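Local coordinates for protein inorganic pyrophosphatase (Ehrlichia chaffeensis, PDB 3LO0) that probably hydrolyses inorganic pyrophosphate to two phosphate ions with the help of magnesium, working as a homohexamer, at residues I37-S47 / Y72-P81; V106-V114 / K126-V135. All blocks are in the same frame, centred on the assembly; numbering follows the deposited sequence.

Contact 1: I37-S47 / Y72-P81; sequences INVIIEISQNS and YYPCNYGFIP. With SO4 (sulfate ion), chain B.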
# COMPACT_ATOMS: atom_id res chain seq x y z
N ILE A 37 -3.52 21.67 20.42
CA ILE A 37 -2.88 20.60 21.11
C ILE A 37 -1.88 19.88 20.20
O ILE A 37 -2.10 19.72 18.99
CB ILE A 37 -3.93 19.61 21.64
CG1 ILE A 37 -4.89 19.14 20.56
CG2 ILE A 37 -4.74 20.25 22.84
CD1 ILE A 37 -5.72 17.88 20.97
N ASN A 38 -0.79 19.45 20.81
CA ASN A 38 0.10 18.53 20.16
C ASN A 38 -0.43 17.14 20.39
O ASN A 38 -0.74 16.73 21.52
CB ASN A 38 1.51 18.63 20.69
CG ASN A 38 2.17 19.94 20.35
OD1 ASN A 38 1.96 20.50 19.28
ND2 ASN A 38 2.99 20.43 21.28
N VAL A 39 -0.50 16.37 19.31
CA VAL A 39 -0.90 14.98 19.45
C VAL A 39 0.20 14.07 18.91
O VAL A 39 0.66 14.23 17.76
CB VAL A 39 -2.22 14.72 18.71
CG1 VAL A 39 -2.68 13.27 18.95
CG2 VAL A 39 -3.28 15.77 19.12
N ILE A 40 0.64 13.12 19.72
CA ILE A 40 1.58 12.09 19.27
C ILE A 40 0.78 10.96 18.74
O ILE A 40 -0.02 10.38 19.47
CB ILE A 40 2.49 11.57 20.40
CG1 ILE A 40 3.44 12.68 20.80
CG2 ILE A 40 3.28 10.33 19.89
CD1 ILE A 40 4.50 12.28 21.82
N ILE A 41 0.94 10.68 17.45
CA ILE A 41 0.18 9.63 16.79
C ILE A 41 0.74 8.25 17.16
O ILE A 41 1.96 8.01 17.12
CB ILE A 41 0.13 9.80 15.25
CG1 ILE A 41 -0.56 11.13 14.85
CG2 ILE A 41 -0.63 8.64 14.61
CD1 ILE A 41 -1.96 11.30 15.45
N GLU A 42 -0.17 7.36 17.55
CA GLU A 42 0.16 5.98 17.85
C GLU A 42 -0.22 5.03 16.74
O GLU A 42 0.53 4.09 16.45
CB GLU A 42 -0.54 5.54 19.11
CG GLU A 42 0.05 6.14 20.34
CD GLU A 42 -0.78 5.85 21.56
OE1 GLU A 42 -1.99 6.20 21.53
OE2 GLU A 42 -0.22 5.27 22.53
N ILE A 43 -1.40 5.26 16.15
CA ILE A 43 -1.97 4.39 15.11
C ILE A 43 -2.48 5.26 13.96
O ILE A 43 -3.27 6.19 14.17
CB ILE A 43 -3.18 3.60 15.69
CG1 ILE A 43 -2.72 2.75 16.89
CG2 ILE A 43 -3.83 2.74 14.61
CD1 ILE A 43 -3.81 2.12 17.67
N SER A 44 -2.09 4.90 12.75
CA SER A 44 -2.43 5.66 11.55
C SER A 44 -3.85 5.32 11.15
O SER A 44 -4.24 4.18 11.27
CB SER A 44 -1.47 5.29 10.42
OG SER A 44 -0.14 5.52 10.79
N GLN A 45 -4.61 6.27 10.61
CA GLN A 45 -5.94 5.91 10.10
C GLN A 45 -5.80 5.01 8.89
O GLN A 45 -4.79 5.05 8.17
CB GLN A 45 -6.79 7.14 9.75
CG GLN A 45 -6.35 7.94 8.58
CD GLN A 45 -7.23 9.20 8.35
OE1 GLN A 45 -7.73 9.85 9.29
NE2 GLN A 45 -7.37 9.55 7.10
N ASN A 46 -6.82 4.19 8.68
CA ASN A 46 -6.85 3.26 7.57
C ASN A 46 -5.60 2.33 7.56
O ASN A 46 -5.09 1.93 6.49
CB ASN A 46 -7.01 4.03 6.24
CG ASN A 46 -8.07 5.14 6.28
OD1 ASN A 46 -7.94 6.15 5.54
ND2 ASN A 46 -9.11 4.99 7.11
N SER A 47 -5.06 2.02 8.73
CA SER A 47 -3.98 1.03 8.86
C SER A 47 -4.53 -0.35 9.17
O SER A 47 -5.70 -0.49 9.53
CB SER A 47 -3.02 1.44 9.99
OG SER A 47 -3.65 1.48 11.27
N TYR A 72 -10.58 -1.20 11.52
CA TYR A 72 -9.40 -0.32 11.55
C TYR A 72 -9.77 1.01 12.21
O TYR A 72 -10.93 1.39 12.23
CB TYR A 72 -8.83 -0.13 10.14
CG TYR A 72 -9.79 0.53 9.25
CD1 TYR A 72 -9.82 1.90 9.16
CD2 TYR A 72 -10.69 -0.22 8.48
CE1 TYR A 72 -10.73 2.55 8.35
CE2 TYR A 72 -11.62 0.42 7.68
CZ TYR A 72 -11.63 1.81 7.61
OH TYR A 72 -12.52 2.49 6.82
N TYR A 73 -8.79 1.70 12.77
CA TYR A 73 -9.03 3.00 13.37
C TYR A 73 -9.56 3.99 12.35
O TYR A 73 -8.96 4.12 11.28
CB TYR A 73 -7.75 3.52 14.05
CG TYR A 73 -7.61 2.93 15.42
CD1 TYR A 73 -7.15 1.63 15.58
CD2 TYR A 73 -7.98 3.64 16.55
CE1 TYR A 73 -7.04 1.05 16.82
CE2 TYR A 73 -7.87 3.06 17.83
CZ TYR A 73 -7.42 1.75 17.94
OH TYR A 73 -7.28 1.14 19.18
N PRO A 74 -10.69 4.66 12.65
CA PRO A 74 -11.33 5.52 11.66
C PRO A 74 -10.62 6.87 11.47
O PRO A 74 -10.95 7.58 10.53
CB PRO A 74 -12.73 5.75 12.24
CG PRO A 74 -12.58 5.54 13.68
CD PRO A 74 -11.45 4.63 13.91
N CYS A 75 -9.74 7.23 12.39
CA CYS A 75 -8.93 8.44 12.27
C CYS A 75 -7.55 8.13 12.84
O CYS A 75 -7.36 7.09 13.48
CB CYS A 75 -9.53 9.59 13.08
SG CYS A 75 -11.26 10.06 12.91
N ASN A 76 -6.57 9.00 12.59
CA ASN A 76 -5.29 8.86 13.28
C ASN A 76 -5.58 8.93 14.76
O ASN A 76 -6.43 9.71 15.22
CB ASN A 76 -4.29 9.94 12.85
CG ASN A 76 -4.03 9.91 11.36
OD1 ASN A 76 -3.43 8.96 10.83
ND2 ASN A 76 -4.44 10.96 10.66
N TYR A 77 -4.95 8.05 15.53
CA TYR A 77 -5.25 7.93 16.91
C TYR A 77 -4.00 8.05 17.74
O TYR A 77 -3.00 7.42 17.44
CB TYR A 77 -5.93 6.59 17.17
CG TYR A 77 -6.30 6.33 18.60
CD1 TYR A 77 -7.46 6.88 19.13
CD2 TYR A 77 -5.52 5.54 19.43
CE1 TYR A 77 -7.85 6.62 20.41
CE2 TYR A 77 -5.89 5.31 20.76
CZ TYR A 77 -7.07 5.87 21.23
OH TYR A 77 -7.51 5.69 22.50
N GLY A 78 -4.04 8.85 18.80
CA GLY A 78 -2.86 9.00 19.65
C GLY A 78 -3.21 9.72 20.92
O GLY A 78 -4.37 9.69 21.34
N PHE A 79 -2.26 10.43 21.49
CA PHE A 79 -2.44 11.03 22.82
C PHE A 79 -1.80 12.39 22.95
O PHE A 79 -0.91 12.77 22.16
CB PHE A 79 -1.86 10.09 23.92
CG PHE A 79 -0.36 9.91 23.85
CD1 PHE A 79 0.21 8.97 23.01
CD2 PHE A 79 0.48 10.69 24.62
CE1 PHE A 79 1.57 8.78 22.97
CE2 PHE A 79 1.86 10.52 24.57
CZ PHE A 79 2.41 9.59 23.76
N ILE A 80 -2.24 13.15 23.96
CA ILE A 80 -1.61 14.45 24.24
C ILE A 80 -0.54 14.24 25.31
O ILE A 80 -0.85 13.81 26.41
CB ILE A 80 -2.59 15.49 24.75
CG1 ILE A 80 -3.86 15.52 23.89
CG2 ILE A 80 -1.91 16.90 24.89
CD1 ILE A 80 -4.90 16.51 24.39
N PRO A 81 0.72 14.52 24.96
CA PRO A 81 1.82 14.28 25.88
C PRO A 81 1.69 15.12 27.13
O PRO A 81 1.23 16.26 27.07
CB PRO A 81 3.08 14.66 25.07
CG PRO A 81 2.63 15.37 23.88
CD PRO A 81 1.18 15.05 23.66
S SO4 B . -6.89 2.77 24.67
O1 SO4 B . -6.46 3.81 23.72
O2 SO4 B . -7.63 1.68 24.02
O3 SO4 B . -5.67 2.23 25.32
O4 SO4 B . -7.82 3.34 25.66
O HOH W 1 -10.23 10.80 9.38
O HOH W 2 -6.19 0.60 12.26
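Tyr77 O takes two backbone donors from segment 37-47, Glu42 N at 2.8 Å and Ile43 N at 3.0 Å. Tyr77 N returns a bond to Ile43 O. On the other side of Gly78, Ile40 and Phe79 exchange a pair of N-H...O bonds. Asn76 OD1 accepts from Gln45 N at 2.9 Å, with the donor well above the carbonyl plane; Val101 N is its second donor. Gln45 OE1 is met by a water at 2.7 Å, and its NE2 bonds to Ser97 O. Another water donates to Ser47 OG and accepts from Tyr73 N. Asn38 O is buried without a polar partner; Pro81 CD lies 3.3 Å from it.

Ile43 CD1 sits over one face of the Tyr73 ring, 3.8 Å from its centroid. Ile40 CB covers a face of Phe79, while the Glu42 carboxylate meets that ring's edge, the planes 71° apart. Glu42 OE2 is bonded to Phe54 N. With CG anti to the backbone N (chi1 -180°), the Tyr77 ring runs out to the sulfate. Sulfate O1 lies in plane at the ring's edge, a doubtfully short 2.5 Å from Tyr77 OH. Glu42 and Ile43 form a classic beta bulge opposite Tyr77, itself a predicted substrate-binding residue.

Contact 2: V106-V114 / K126-V135; sequences VIRARPVGV and KILAVPTHKV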
# COMPACT_ATOMS: atom_id res chain seq x y z
N VAL A 106 4.46 13.98 15.64
CA VAL A 106 3.61 14.94 16.34
C VAL A 106 2.82 15.72 15.30
O VAL A 106 3.38 16.25 14.34
CB VAL A 106 4.42 15.95 17.16
CG1 VAL A 106 3.49 16.89 17.96
CG2 VAL A 106 5.39 15.23 18.08
N ILE A 107 1.52 15.85 15.52
CA ILE A 107 0.71 16.75 14.72
C ILE A 107 0.03 17.81 15.60
O ILE A 107 -0.49 17.53 16.69
CB ILE A 107 -0.30 15.99 13.84
CG1 ILE A 107 -1.04 16.95 12.89
CG2 ILE A 107 -1.23 15.17 14.71
CD1 ILE A 107 -1.86 16.20 11.77
N ARG A 108 0.07 19.04 15.11
CA ARG A 108 -0.62 20.14 15.76
C ARG A 108 -2.09 20.11 15.33
O ARG A 108 -2.42 20.13 14.10
CB ARG A 108 0.02 21.44 15.35
CG ARG A 108 1.47 21.56 15.71
CD ARG A 108 2.07 22.80 15.03
NE ARG A 108 2.33 22.52 13.62
CZ ARG A 108 2.91 23.37 12.77
NH1 ARG A 108 3.27 24.59 13.18
NH2 ARG A 108 3.12 23.00 11.51
N ALA A 109 -2.96 19.96 16.32
CA ALA A 109 -4.37 19.77 16.07
C ALA A 109 -5.21 20.70 16.90
O ALA A 109 -4.71 21.38 17.79
CB ALA A 109 -4.78 18.32 16.33
N ARG A 110 -6.49 20.75 16.58
CA ARG A 110 -7.42 21.49 17.42
C ARG A 110 -8.65 20.68 17.66
O ARG A 110 -9.19 20.06 16.72
CB ARG A 110 -7.73 22.88 16.89
CG ARG A 110 -8.25 22.95 15.50
CD ARG A 110 -8.47 24.44 15.08
NE ARG A 110 -8.95 24.45 13.71
CZ ARG A 110 -10.19 24.10 13.35
NH1 ARG A 110 -10.52 24.06 12.06
NH2 ARG A 110 -11.11 23.78 14.26
N PRO A 111 -9.06 20.61 18.92
CA PRO A 111 -10.19 19.80 19.25
C PRO A 111 -11.46 20.43 18.70
O PRO A 111 -11.55 21.65 18.62
CB PRO A 111 -10.24 19.85 20.77
CG PRO A 111 -9.54 21.10 21.12
CD PRO A 111 -8.62 21.43 20.05
N VAL A 112 -12.41 19.58 18.33
CA VAL A 112 -13.71 20.06 17.91
C VAL A 112 -14.86 19.39 18.63
O VAL A 112 -16.02 19.76 18.40
CB VAL A 112 -13.88 19.93 16.40
CG1 VAL A 112 -12.81 20.78 15.70
CG2 VAL A 112 -13.80 18.46 15.96
N GLY A 113 -14.55 18.44 19.51
CA GLY A 113 -15.58 17.67 20.17
C GLY A 113 -14.97 16.53 20.94
O GLY A 113 -13.73 16.37 20.95
N VAL A 114 -15.84 15.77 21.59
CA VAL A 114 -15.45 14.61 22.36
C VAL A 114 -16.54 13.52 22.31
O VAL A 114 -17.75 13.80 22.39
CB VAL A 114 -15.06 15.04 23.83
CG1 VAL A 114 -16.22 15.76 24.52
CG2 VAL A 114 -14.58 13.84 24.63
N LYS A 126 -12.90 10.22 24.14
CA LYS A 126 -11.95 10.33 23.05
C LYS A 126 -12.18 11.70 22.43
O LYS A 126 -13.25 11.95 21.90
CB LYS A 126 -12.18 9.25 21.98
CG LYS A 126 -12.37 7.85 22.56
CD LYS A 126 -11.07 7.29 23.08
CE LYS A 126 -11.30 5.94 23.68
NZ LYS A 126 -10.08 5.46 24.27
N ILE A 127 -11.18 12.56 22.51
CA ILE A 127 -11.22 13.85 21.84
C ILE A 127 -11.24 13.63 20.33
O ILE A 127 -10.56 12.73 19.84
CB ILE A 127 -10.02 14.72 22.22
CG1 ILE A 127 -9.89 14.88 23.73
CG2 ILE A 127 -10.16 16.09 21.58
CD1 ILE A 127 -11.17 15.41 24.41
N LEU A 128 -12.07 14.39 19.62
CA LEU A 128 -12.03 14.47 18.15
C LEU A 128 -11.43 15.82 17.79
O LEU A 128 -11.89 16.87 18.23
CB LEU A 128 -13.43 14.33 17.51
CG LEU A 128 -13.48 14.42 15.98
CD1 LEU A 128 -12.72 13.25 15.36
CD2 LEU A 128 -14.97 14.58 15.43
N ALA A 129 -10.41 15.80 16.95
CA ALA A 129 -9.70 17.02 16.58
C ALA A 129 -9.38 16.98 15.10
O ALA A 129 -9.45 15.91 14.47
CB ALA A 129 -8.40 17.16 17.43
N VAL A 130 -9.04 18.14 14.56
CA VAL A 130 -8.64 18.27 13.18
C VAL A 130 -7.32 18.98 13.13
O VAL A 130 -6.95 19.65 14.09
CB VAL A 130 -9.66 19.03 12.34
CG1 VAL A 130 -10.99 18.28 12.30
CG2 VAL A 130 -9.78 20.52 12.84
N PRO A 131 -6.59 18.82 12.03
CA PRO A 131 -5.34 19.55 11.89
C PRO A 131 -5.56 21.07 11.90
O PRO A 131 -6.59 21.56 11.42
CB PRO A 131 -4.81 19.09 10.54
CG PRO A 131 -5.48 17.75 10.28
CD PRO A 131 -6.84 17.91 10.89
N THR A 132 -4.60 21.81 12.44
CA THR A 132 -4.72 23.25 12.46
C THR A 132 -4.57 23.80 11.04
O THR A 132 -4.02 23.13 10.16
CB THR A 132 -3.69 23.92 13.38
OG1 THR A 132 -2.37 23.62 12.91
CG2 THR A 132 -3.84 23.38 14.79
N HIS A 133 -5.00 25.04 10.86
CA HIS A 133 -5.04 25.66 9.55
C HIS A 133 -3.66 25.71 8.91
O HIS A 133 -3.53 25.62 7.69
CB HIS A 133 -5.68 27.05 9.60
CG HIS A 133 -4.78 28.11 10.13
ND1 HIS A 133 -4.00 28.90 9.31
CD2 HIS A 133 -4.57 28.55 11.40
CE1 HIS A 133 -3.32 29.77 10.05
NE2 HIS A 133 -3.65 29.58 11.32
N LYS A 134 -2.65 25.83 9.76
CA LYS A 134 -1.26 25.76 9.35
C LYS A 134 -0.93 24.44 8.69
O LYS A 134 -0.20 24.40 7.69
CB LYS A 134 -0.36 25.92 10.60
N VAL A 135 -1.48 23.36 9.22
CA VAL A 135 -1.16 22.01 8.78
C VAL A 135 -2.01 21.54 7.58
O VAL A 135 -1.49 20.96 6.62
CB VAL A 135 -1.27 21.05 9.98
CG1 VAL A 135 -1.05 19.61 9.56
CG2 VAL A 135 -0.28 21.51 11.11
O HOH W 3 -6.43 26.39 13.10
O HOH W 4 -8.09 23.42 10.19
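The guanidinium of Arg110 has Val130 CG2 on one face, 3.6 Å above the plane and over its centre. Two waters meet its nitrogens. One accepts from NH1 at 3.1 Å and donates to Pro131 O; the other is held weakly by NE and more firmly by His133 N, and lies in plane at the edge of the His133 ring. Arg110 NH2 bonds to Ile142 O. The chain is extended from CG to NE, and chi4 of 74° turns the flat group out of that line to lie over the valine. The Arg108 guanidinium meets Val135 CG2 obliquely, with NH2 3.7 Å from that methyl.

Between the strands, Arg110 and Val130 form a hydrogen-bonded antiparallel pair. Thr132 N reaches Arg108 O at 3.2 Å. Ala109 CB touches Ala129 CB. Pro111 CB and Val114 CG2 pack on Ile127, through its CG2 and CD1 respectively. Helix 180-189 covers Pro111 and Val114. Leu128 O receives a nearly straight bond from Val112 N (2.8 Å, 176°) and a weak one from Gly113 N. With both residues facing Leu128, this is a classic beta bulge in the hairpin of strands 106-118 and 124-131.

Contacts 1 and 2 belong to one mixed beta sheet, and their centres are about 10 Å apart. Strands 37-41 and 106-118 are neighbours in it. Probable hydrogen bonds join them from Ala109 N to Ile37 O (2.8 Å) and from Val39 N to Ile107 O (2.9 Å). Asn38 packs beside them on Val106 and Arg108. The contacts also converge on the predicted active site. Lys126 of contact 2 sends NZ to the hydroxyl of Tyr77 in contact 1. At the nearest atoms, its side chain is about 3 Å from that of Asp92, a predicted magnesium ligand, and about 3 Å from the sulfate. The anion probably comes from the crystallisation liquor, but its place is consistent with a phosphate-binding pocket.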